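Local structure of matrix protein VP40 (Lake Victoria marburgvirus, 5B0V) at residues Thr119-Thr125 with Arg136-Leu140; Val209-Leu215 with Gly299-Gln304; Ser259-Leu265 with Pro285-Ala291. The protein drives the assembly and budding of virus particles as the matrix protein of the virion, a dimer that reorganizes into multimers at the plasma membrane. All blocks are in the same frame, centred on the assembly; numbering follows the deposited sequence.

How the contacts relate
Contact 1 lies in the N-terminal domain, whereas contacts 2 and 3 belong to the C-terminal domain, as in the two-domain fold of filoviral VP40. The centre of contact 1 is about 28 Å from that of contact 2 and about 27 Å from that of contact 3, and it touches neither. Contacts 2 and 3 have centres about 13 Å apart and share a hydrophobic interior. Phe300 CE2 is 3.9 Å from Phe261 CD2, Phe300 CE1 is 3.9 Å from Phe289 CE2, and Ile211 CG2 is 4.0 Å from Phe289 CE2. In sequence, contact 3 is nested within the loop that contact 2 closes. The PPXY late-budding motif, Pro30 to Tyr33, precedes the modelled chain.

Contact 1: residues Thr119-Thr125 with Arg136-Leu140; sequences TGSYTIT and RVNRL
This contact is an antiparallel beta hairpin in the N-terminal domain: strand 122-128, which follows helix 110-119, pairs with strand 133-139. Residues 122-125 and 136-139 are extended (phi/psi -112/151 at Tyr122), and Gly120 (-73/144) takes the chain from the helix end into the strand. The strand axes approach to 4.4 Å at 153°. Tyr122-Arg139 and Ile124-Val137 are non-hydrogen-bonded pairs; Thr123-Asn138 (N-O 2.9 Å, O-N 2.7 Å) and Thr125-Arg136 (N-O and O-N 2.8 Å) are hydrogen-bonded. One step outward, Leu140 N bonds Ser121 O at 2.9 Å. Strand 156-160 pairs with the far edge of 133-139, giving a three-stranded antiparallel sheet in sequence order. On one face sit Tyr122, Ile124, Val137 and Arg139. The Tyr122 side chain (chi1 m, chi2 82°) leans across the partner strand, CE2 3.3 Å from Arg139 CG and CD2 4.1 Å from Val137 CG2, while its OH bonds Leu117 O. Extended Arg139 (chi1 and chi2 t) runs beside Gly120, NE 3.5 Å from Gly120 CA; a beta carbon there would clash with NE, so glycine suits the site. The other face carries polar side chains suited to partial exposure: Asn138 (chi1 m) donates from ND2 to Thr125 OG1 (chi1 p) at 3.1 Å, and the Arg136 side chain leads away from 119-125, its NH1 hydrogen-bonded to Asn156 OD1. Just before the hairpin, Thr119 packs on Leu63 of the second subunit.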
loop_
_atom_site.group_PDB
_atom_site.type_symbol
_atom_site.label_atom_id
_atom_site.label_comp_id
_atom_site.label_asym_id
_atom_site.label_seq_id
_atom_site.Cartn_x
_atom_site.Cartn_y
_atom_site.Cartn_z
ATOM N N THR A 119 -5.155 0.302 0.985
ATOM C CA THR A 119 -6.104 -0.607 1.619
ATOM C C THR A 119 -7.561 -0.233 1.345
ATOM O O THR A 119 -8.450 -1.029 1.607
ATOM C CB THR A 119 -5.857 -0.771 3.136
ATOM O OG1 THR A 119 -5.768 0.507 3.781
ATOM C CG2 THR A 119 -4.576 -1.568 3.372
ATOM N N GLY A 120 -7.807 0.954 0.784
ATOM C CA GLY A 120 -9.168 1.411 0.567
ATOM C C GLY A 120 -9.892 0.697 -0.568
ATOM O O GLY A 120 -9.284 0.348 -1.586
ATOM N N SER A 121 -11.191 0.479 -0.376
ATOM C CA SER A 121 -12.088 0.042 -1.429
ATOM C C SER A 121 -12.768 1.265 -2.016
ATOM O O SER A 121 -13.398 2.039 -1.278
ATOM C CB SER A 121 -13.155 -0.885 -0.869
ATOM O OG SER A 121 -12.723 -2.237 -0.912
ATOM N N TYR A 122 -12.690 1.426 -3.337
ATOM C CA TYR A 122 -13.272 2.576 -4.002
ATOM C C TYR A 122 -14.479 2.307 -4.915
ATOM O O TYR A 122 -14.617 1.246 -5.509
ATOM C CB TYR A 122 -12.183 3.305 -4.775
ATOM C CG TYR A 122 -11.022 3.703 -3.911
ATOM C CD1 TYR A 122 -10.024 2.793 -3.608
ATOM C CD2 TYR A 122 -10.928 4.983 -3.375
ATOM C CE1 TYR A 122 -8.947 3.144 -2.814
ATOM C CE2 TYR A 122 -9.851 5.339 -2.579
ATOM C CZ TYR A 122 -8.864 4.409 -2.296
ATOM O OH TYR A 122 -7.788 4.739 -1.509
ATOM N N THR A 123 -15.333 3.324 -5.009
ATOM C CA THR A 123 -16.547 3.330 -5.802
ATOM C C THR A 123 -16.618 4.622 -6.576
ATOM O O THR A 123 -16.040 5.616 -6.176
ATOM C CB THR A 123 -17.736 3.225 -4.826
ATOM O OG1 THR A 123 -17.885 1.851 -4.503
ATOM C CG2 THR A 123 -19.053 3.696 -5.369
ATOM N N ILE A 124 -17.325 4.599 -7.695
ATOM C CA ILE A 124 -17.580 5.823 -8.459
ATOM C C ILE A 124 -19.083 6.113 -8.491
ATOM O O ILE A 124 -19.886 5.200 -8.664
ATOM C CB ILE A 124 -16.975 5.731 -9.878
ATOM C CG1 ILE A 124 -16.666 7.115 -10.406
ATOM C CG2 ILE A 124 -17.893 5.010 -10.835
ATOM C CD1 ILE A 124 -15.855 7.088 -11.685
ATOM N N THR A 125 -19.450 7.369 -8.291
ATOM C CA THR A 125 -20.838 7.802 -8.353
ATOM C C THR A 125 -20.898 9.090 -9.149
ATOM O O THR A 125 -19.873 9.656 -9.505
ATOM C CB THR A 125 -21.427 8.054 -6.955
ATOM O OG1 THR A 125 -20.500 8.818 -6.184
ATOM C CG2 THR A 125 -21.711 6.746 -6.248
ATOM N N ARG A 136 -17.900 11.410 -8.445
ATOM C CA ARG A 136 -17.273 11.259 -7.131
ATOM C C ARG A 136 -16.701 9.878 -6.940
ATOM O O ARG A 136 -17.437 8.882 -6.973
ATOM C CB ARG A 136 -18.292 11.502 -6.027
ATOM C CG ARG A 136 -17.665 11.760 -4.670
ATOM C CD ARG A 136 -18.675 11.601 -3.545
ATOM N NE ARG A 136 -19.795 12.529 -3.661
ATOM C CZ ARG A 136 -19.731 13.849 -3.453
ATOM N NH1 ARG A 136 -18.589 14.451 -3.109
ATOM N NH2 ARG A 136 -20.834 14.585 -3.604
ATOM N N VAL A 137 -15.398 9.792 -6.739
ATOM C CA VAL A 137 -14.839 8.515 -6.351
ATOM C C VAL A 137 -14.749 8.459 -4.831
ATOM O O VAL A 137 -14.221 9.361 -4.194
ATOM C CB VAL A 137 -13.519 8.178 -7.048
ATOM C CG1 VAL A 137 -12.624 9.382 -7.130
ATOM C CG2 VAL A 137 -12.811 7.035 -6.335
ATOM N N ASN A 138 -15.322 7.390 -4.278
ATOM C CA ASN A 138 -15.513 7.217 -2.855
ATOM C C ASN A 138 -14.603 6.154 -2.284
ATOM O O ASN A 138 -14.472 5.090 -2.852
ATOM C CB ASN A 138 -16.939 6.781 -2.589
ATOM C CG ASN A 138 -17.951 7.781 -3.085
ATOM O OD1 ASN A 138 -18.218 8.779 -2.423
ATOM N ND2 ASN A 138 -18.540 7.507 -4.248
ATOM N N ARG A 139 -13.991 6.450 -1.146
ATOM C CA ARG A 139 -13.204 5.471 -0.434
ATOM C C ARG A 139 -14.039 5.032 0.748
ATOM O O ARG A 139 -14.368 5.842 1.605
ATOM C CB ARG A 139 -11.878 6.053 0.048
ATOM C CG ARG A 139 -10.910 4.984 0.483
ATOM C CD ARG A 139 -9.706 5.478 1.257
ATOM N NE ARG A 139 -9.488 4.459 2.274
ATOM C CZ ARG A 139 -9.120 4.644 3.517
ATOM N NH1 ARG A 139 -8.900 5.852 3.992
ATOM N NH2 ARG A 139 -8.989 3.589 4.300
ATOM N N LEU A 140 -14.357 3.742 0.803
ATOM C CA LEU A 140 -15.332 3.245 1.775
ATOM C C LEU A 140 -14.783 3.238 3.202
ATOM O O LEU A 140 -13.580 3.104 3.443
ATOM C CB LEU A 140 -15.866 1.866 1.354
ATOM C CG LEU A 140 -16.535 1.937 -0.040
ATOM C CD1 LEU A 140 -16.856 0.561 -0.597
ATOM C CD2 LEU A 140 -17.783 2.812 -0.037
#

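Contact 2: residues Val209-Leu215 with Gly299-Gln304; sequences VSIHPNL and GFNNRQ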
loop_
_atom_site.group_PDB
_atom_site.type_symbol
_atom_site.label_atom_id
_atom_site.label_comp_id
_atom_site.label_asym_id
_atom_site.label_seq_id
_atom_site.Cartn_x
_atom_site.Cartn_y
_atom_site.Cartn_z
ATOM N N VAL A 209 -2.241 31.298 -9.339
ATOM C CA VAL A 209 -2.646 31.322 -10.753
ATOM C C VAL A 209 -3.639 30.219 -11.012
ATOM O O VAL A 209 -3.355 29.074 -10.742
ATOM C CB VAL A 209 -1.410 31.132 -11.675
ATOM C CG1 VAL A 209 -1.718 30.368 -12.956
ATOM C CG2 VAL A 209 -0.791 32.473 -12.022
ATOM N N SER A 210 -4.814 30.580 -11.491
ATOM C CA SER A 210 -5.770 29.605 -11.946
ATOM C C SER A 210 -5.414 29.308 -13.383
ATOM O O SER A 210 -5.678 30.118 -14.244
ATOM C CB SER A 210 -7.208 30.124 -11.815
ATOM O OG SER A 210 -8.122 29.227 -12.468
ATOM N N ILE A 211 -4.837 28.136 -13.642
ATOM C CA ILE A 211 -4.402 27.742 -14.980
ATOM C C ILE A 211 -5.528 27.143 -15.832
ATOM O O ILE A 211 -5.465 27.173 -17.055
ATOM C CB ILE A 211 -3.206 26.763 -14.894
ATOM C CG1 ILE A 211 -2.416 26.762 -16.201
ATOM C CG2 ILE A 211 -3.635 25.349 -14.491
ATOM C CD1 ILE A 211 -1.478 27.947 -16.344
ATOM N N HIS A 212 -6.580 26.651 -15.195
ATOM C CA HIS A 212 -7.744 26.157 -15.921
ATOM C C HIS A 212 -8.879 26.204 -14.938
ATOM O O HIS A 212 -8.684 25.954 -13.772
ATOM C CB HIS A 212 -7.499 24.721 -16.398
ATOM C CG HIS A 212 -8.628 24.084 -17.160
ATOM N ND1 HIS A 212 -8.838 24.291 -18.508
ATOM C CD2 HIS A 212 -9.549 23.172 -16.779
ATOM C CE1 HIS A 212 -9.875 23.581 -18.910
ATOM N NE2 HIS A 212 -10.319 22.888 -17.880
ATOM N N PRO A 213 -10.083 26.555 -15.403
ATOM C CA PRO A 213 -11.150 26.762 -14.428
ATOM C C PRO A 213 -11.497 25.526 -13.614
ATOM O O PRO A 213 -12.010 25.659 -12.504
ATOM C CB PRO A 213 -12.341 27.198 -15.279
ATOM C CG PRO A 213 -11.954 26.953 -16.697
ATOM C CD PRO A 213 -10.472 26.999 -16.752
ATOM N N ASN A 214 -11.201 24.347 -14.149
ATOM C CA ASN A 214 -11.503 23.105 -13.469
ATOM C C ASN A 214 -10.341 22.432 -12.734
ATOM O O ASN A 214 -10.442 21.265 -12.370
ATOM C CB ASN A 214 -12.138 22.142 -14.469
ATOM C CG ASN A 214 -13.454 22.651 -15.009
ATOM O OD1 ASN A 214 -13.908 22.228 -16.086
ATOM N ND2 ASN A 214 -14.096 23.541 -14.253
ATOM N N LEU A 215 -9.255 23.160 -12.517
ATOM C CA LEU A 215 -8.168 22.727 -11.656
ATOM C C LEU A 215 -8.006 23.735 -10.515
ATOM O O LEU A 215 -8.197 24.942 -10.702
ATOM C CB LEU A 215 -6.877 22.681 -12.452
ATOM C CG LEU A 215 -6.842 21.725 -13.633
ATOM C CD1 LEU A 215 -5.603 21.949 -14.486
ATOM C CD2 LEU A 215 -6.869 20.288 -13.168
ATOM N N GLY A 299 -4.834 23.373 -23.635
ATOM C CA GLY A 299 -5.952 23.659 -22.706
ATOM C C GLY A 299 -5.630 24.442 -21.434
ATOM O O GLY A 299 -6.419 24.455 -20.498
ATOM N N PHE A 300 -4.467 25.089 -21.392
ATOM C CA PHE A 300 -4.029 25.864 -20.244
ATOM C C PHE A 300 -3.975 27.376 -20.567
ATOM O O PHE A 300 -3.095 28.112 -20.094
ATOM C CB PHE A 300 -2.643 25.390 -19.845
ATOM C CG PHE A 300 -2.595 23.975 -19.350
ATOM C CD1 PHE A 300 -3.319 23.580 -18.234
ATOM C CD2 PHE A 300 -1.766 23.043 -19.952
ATOM C CE1 PHE A 300 -3.255 22.278 -17.748
ATOM C CE2 PHE A 300 -1.683 21.749 -19.466
ATOM C CZ PHE A 300 -2.434 21.366 -18.365
ATOM N N ASN A 301 -4.894 27.852 -21.386
ATOM C CA ASN A 301 -4.803 29.237 -21.861
ATOM C C ASN A 301 -5.754 30.199 -21.177
ATOM O O ASN A 301 -5.531 31.399 -21.211
ATOM C CB ASN A 301 -4.994 29.269 -23.371
ATOM C CG ASN A 301 -3.847 28.599 -24.100
ATOM O OD1 ASN A 301 -2.705 28.639 -23.637
ATOM N ND2 ASN A 301 -4.140 27.981 -25.244
ATOM N N ASN A 302 -6.813 29.650 -20.585
ATOM C CA ASN A 302 -7.792 30.411 -19.841
ATOM C C ASN A 302 -7.317 30.577 -18.401
ATOM O O ASN A 302 -7.757 29.872 -17.470
ATOM C CB ASN A 302 -9.144 29.717 -19.889
ATOM C CG ASN A 302 -10.223 30.451 -19.099
ATOM O OD1 ASN A 302 -10.065 31.611 -18.666
ATOM N ND2 ASN A 302 -11.340 29.768 -18.903
ATOM N N ARG A 303 -6.434 31.552 -18.232
ATOM C CA ARG A 303 -5.749 31.787 -16.979
ATOM C C ARG A 303 -6.338 32.988 -16.283
ATOM O O ARG A 303 -6.873 33.891 -16.920
ATOM C CB ARG A 303 -4.282 32.070 -17.250
ATOM C CG ARG A 303 -3.618 31.052 -18.152
ATOM C CD ARG A 303 -2.185 31.428 -18.418
ATOM N NE ARG A 303 -1.516 30.258 -18.956
ATOM C CZ ARG A 303 -0.415 30.290 -19.684
ATOM N NH1 ARG A 303 0.202 31.424 -19.950
ATOM N NH2 ARG A 303 0.106 29.158 -20.113
ATOM N N GLN A 304 -6.197 33.010 -14.967
ATOM C CA GLN A 304 -6.616 34.144 -14.148
ATOM C C GLN A 304 -5.769 34.179 -12.878
ATOM O O GLN A 304 -5.311 33.133 -12.425
ATOM C CB GLN A 304 -8.098 33.994 -13.808
ATOM C CG GLN A 304 -8.695 35.113 -12.986
ATOM C CD GLN A 304 -10.172 34.882 -12.791
ATOM O OE1 GLN A 304 -10.551 34.079 -11.971
ATOM N NE2 GLN A 304 -11.007 35.545 -13.572
#
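Ile211, with about 80 Å² covered, is the most deeply engaged residue here, and Phe300, with about 60 Å², is its principal apolar partner. The CA-to-CB bond of Ile211 points away from 299-304, but its t, p rotamer brings the side chain back, so that CG1 lies 3.9 Å from Phe300 CD1 and CD1 reaches to 3.5 Å from Arg303 NE. A branched aliphatic side chain suits this place because it can touch the ring and the arginine at once; the Arg303 guanidinium hydrogen-bonds backbone carbonyls, Leu246 O through NH1 and, weakly, Phe300 O through NE at 2.9 Å. At the edge of the Phe300 ring, Leu215 CD1 approaches CE1 to 4.0 Å, and the same ring meets Phe261 edge-to-face. The contact lies where strand 205-210 gives way to a loop, beside the start of strand 304-309, its antiparallel neighbour in a C-terminal-domain sheet. Gln304, the third residue with substantial cover (56 Å², equalled by Asn302), makes that pairing: Ser210 N bonds Gln304 O at 2.8 Å and Gln304 N bonds Ser210 O at 3.0 Å. Beyond this single hydrogen-bonded pair both segments bend. Asn302 centres an inverse gamma turn and sets its ND2 3.6 Å from Pro213 CD. A type I turn runs from His212 to Leu215, closed by Leu215 N to His212 O at 3.1 Å; Pro213 suits its second position, where a phi of -62° matches the proline ring. His212 ND1 adds a weak hydrogen bond to Gly299 O at 3.1 Å.

Contact 3: residues Ser259-Leu265 with Pro285-Ala291; sequences SLFRISL and PVVYFQA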
loop_
_atom_site.group_PDB
_atom_site.type_symbol
_atom_site.label_atom_id
_atom_site.label_comp_id
_atom_site.label_asym_id
_atom_site.label_seq_id
_atom_site.Cartn_x
_atom_site.Cartn_y
_atom_site.Cartn_z
ATOM N N SER A 259 0.404 12.445 -15.334
ATOM C CA SER A 259 -0.513 13.423 -14.768
ATOM C C SER A 259 0.173 14.615 -14.060
ATOM O O SER A 259 -0.318 15.112 -13.046
ATOM C CB SER A 259 -1.458 12.702 -13.803
ATOM O OG SER A 259 -2.094 11.606 -14.428
ATOM N N LEU A 260 1.291 15.081 -14.599
ATOM C CA LEU A 260 2.108 16.049 -13.885
ATOM C C LEU A 260 2.687 17.116 -14.796
ATOM O O LEU A 260 3.363 16.836 -15.774
ATOM C CB LEU A 260 3.229 15.322 -13.167
ATOM C CG LEU A 260 3.991 16.104 -12.087
ATOM C CD1 LEU A 260 3.137 16.243 -10.843
ATOM C CD2 LEU A 260 5.314 15.436 -11.728
ATOM N N PHE A 261 2.425 18.356 -14.428
ATOM C CA PHE A 261 2.844 19.515 -15.192
ATOM C C PHE A 261 3.589 20.480 -14.319
ATOM O O PHE A 261 3.427 20.481 -13.081
ATOM C CB PHE A 261 1.625 20.171 -15.783
ATOM C CG PHE A 261 0.837 19.230 -16.633
ATOM C CD1 PHE A 261 0.039 18.242 -16.063
ATOM C CD2 PHE A 261 0.954 19.278 -18.007
ATOM C CE1 PHE A 261 -0.660 17.357 -16.872
ATOM C CE2 PHE A 261 0.262 18.403 -18.807
ATOM C CZ PHE A 261 -0.538 17.446 -18.244
ATOM N N ARG A 262 4.403 21.299 -14.968
ATOM C CA ARG A 262 5.195 22.294 -14.258
ATOM C C ARG A 262 5.248 23.655 -14.979
ATOM O O ARG A 262 5.024 23.736 -16.182
ATOM C CB ARG A 262 6.583 21.723 -14.021
ATOM C CG ARG A 262 7.384 21.480 -15.251
ATOM C CD ARG A 262 8.811 21.207 -14.830
ATOM N NE ARG A 262 9.514 20.591 -15.956
ATOM C CZ ARG A 262 10.226 19.471 -15.948
ATOM N NH1 ARG A 262 10.414 18.768 -14.844
ATOM N NH2 ARG A 262 10.788 19.068 -17.069
ATOM N N ILE A 263 5.531 24.714 -14.223
ATOM C CA ILE A 263 5.716 26.058 -14.786
ATOM C C ILE A 263 6.983 26.672 -14.225
ATOM O O ILE A 263 7.113 26.893 -13.014
ATOM C CB ILE A 263 4.562 27.013 -14.454
ATOM C CG1 ILE A 263 3.241 26.454 -14.924
ATOM C CG2 ILE A 263 4.765 28.372 -15.117
ATOM C CD1 ILE A 263 2.046 27.159 -14.323
ATOM N N SER A 264 7.923 26.970 -15.105
ATOM C CA SER A 264 9.086 27.688 -14.663
ATOM C C SER A 264 8.718 29.194 -14.643
ATOM O O SER A 264 8.009 29.710 -15.542
ATOM C CB SER A 264 10.287 27.351 -15.517
ATOM O OG SER A 264 10.300 28.199 -16.621
ATOM N N LEU A 265 9.137 29.861 -13.566
ATOM C CA LEU A 265 8.751 31.234 -13.271
ATOM C C LEU A 265 9.963 32.120 -13.403
ATOM O O LEU A 265 11.056 31.701 -13.072
ATOM C CB LEU A 265 8.191 31.331 -11.854
ATOM C CG LEU A 265 6.925 30.515 -11.569
ATOM C CD1 LEU A 265 6.612 30.424 -10.092
ATOM C CD2 LEU A 265 5.740 31.115 -12.269
ATOM N N PRO A 285 12.802 29.225 -9.619
ATOM C CA PRO A 285 11.510 28.925 -9.064
ATOM C C PRO A 285 10.638 28.159 -10.071
ATOM O O PRO A 285 10.522 28.561 -11.228
ATOM C CB PRO A 285 10.967 30.312 -8.747
ATOM C CG PRO A 285 11.621 31.224 -9.732
ATOM C CD PRO A 285 12.839 30.557 -10.257
ATOM N N VAL A 286 10.081 27.029 -9.637
ATOM C CA VAL A 286 9.247 26.207 -10.495
ATOM C C VAL A 286 8.108 25.582 -9.692
ATOM O O VAL A 286 8.354 25.040 -8.633
ATOM C CB VAL A 286 10.074 25.087 -11.131
ATOM C CG1 VAL A 286 9.190 24.213 -12.031
ATOM C CG2 VAL A 286 11.258 25.653 -11.909
ATOM N N VAL A 287 6.879 25.628 -10.213
ATOM C CA VAL A 287 5.750 24.957 -9.564
ATOM C C VAL A 287 5.224 23.792 -10.338
ATOM O O VAL A 287 5.010 23.863 -11.514
ATOM C CB VAL A 287 4.554 25.856 -9.335
ATOM C CG1 VAL A 287 4.841 26.791 -8.201
ATOM C CG2 VAL A 287 4.222 26.638 -10.577
ATOM N N TYR A 288 4.991 22.712 -9.628
ATOM C CA TYR A 288 4.441 21.535 -10.216
ATOM C C TYR A 288 2.983 21.494 -9.873
ATOM O O TYR A 288 2.570 21.993 -8.850
ATOM C CB TYR A 288 5.160 20.296 -9.678
ATOM C CG TYR A 288 6.532 20.157 -10.263
ATOM C CD1 TYR A 288 7.590 20.846 -9.735
ATOM C CD2 TYR A 288 6.754 19.370 -11.352
ATOM C CE1 TYR A 288 8.850 20.735 -10.262
ATOM C CE2 TYR A 288 8.012 19.258 -11.896
ATOM C CZ TYR A 288 9.056 19.953 -11.351
ATOM O OH TYR A 288 10.316 19.803 -11.891
ATOM N N PHE A 289 2.196 20.908 -10.743
ATOM C CA PHE A 289 0.799 20.726 -10.442
ATOM C C PHE A 289 0.309 19.485 -11.180
ATOM O O PHE A 289 0.980 18.952 -12.065
ATOM C CB PHE A 289 -0.013 22.001 -10.801
ATOM C CG PHE A 289 -0.133 22.277 -12.282
ATOM C CD1 PHE A 289 0.851 22.988 -12.954
ATOM C CD2 PHE A 289 -1.231 21.853 -12.986
ATOM C CE1 PHE A 289 0.746 23.259 -14.308
ATOM C CE2 PHE A 289 -1.344 22.114 -14.331
ATOM C CZ PHE A 289 -0.359 22.812 -14.995
ATOM N N GLN A 290 -0.859 19.023 -10.790
ATOM C CA GLN A 290 -1.393 17.800 -11.330
ATOM C C GLN A 290 -2.545 18.088 -12.255
ATOM O O GLN A 290 -3.415 18.905 -11.934
ATOM C CB GLN A 290 -1.940 16.934 -10.215
ATOM C CG GLN A 290 -0.991 16.648 -9.085
ATOM C CD GLN A 290 -1.538 15.521 -8.270
ATOM O OE1 GLN A 290 -2.380 15.735 -7.395
ATOM N NE2 GLN A 290 -1.127 14.284 -8.608
ATOM N N ALA A 291 -2.542 17.399 -13.393
ATOM C CA ALA A 291 -3.680 17.363 -14.293
ATOM C C ALA A 291 -3.728 15.980 -14.905
ATOM O O ALA A 291 -2.724 15.287 -14.894
ATOM C CB ALA A 291 -3.536 18.395 -15.370
#
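Phe261 and Phe289 fill one face of this strand pair; Tyr288 fills the other. Phe289 (chi1 p) swings its ring across the neighbouring strand beneath Phe261, whose CB sits over the ring face, 3.7 Å from the centroid, in a CH-pi contact. The two phenyl rings are near parallel but slid apart, centroids 5.7 Å apart, and Phe261 CE1 lies 3.4 Å from Ala291 CB; a small methyl fits this tight spot. Ile263 CG1 packs obliquely beside the Phe289 ring, 4.1 Å from Phe289 CE1. Strands 260-264 and 286-290 are antiparallel in a three-stranded C-terminal-domain sheet completed by 251-253; Phe261 N to Phe289 O (2.8 Å) is among their hydrogen bonds. Across the sheet, Arg262 CB covers the Tyr288 ring, 3.8 Å from its centroid, and the extended side chain runs along it until Arg262 NH1 donates a hydrogen bond to Tyr288 OH at 3.1 Å. Arg262 also salt-bridges Glu252, and Tyr288 OH hydrogen-bonds Asp191. Gln290 NE2 is hydrogen-bonded to Phe75 O on N-terminal-domain strand 72-83.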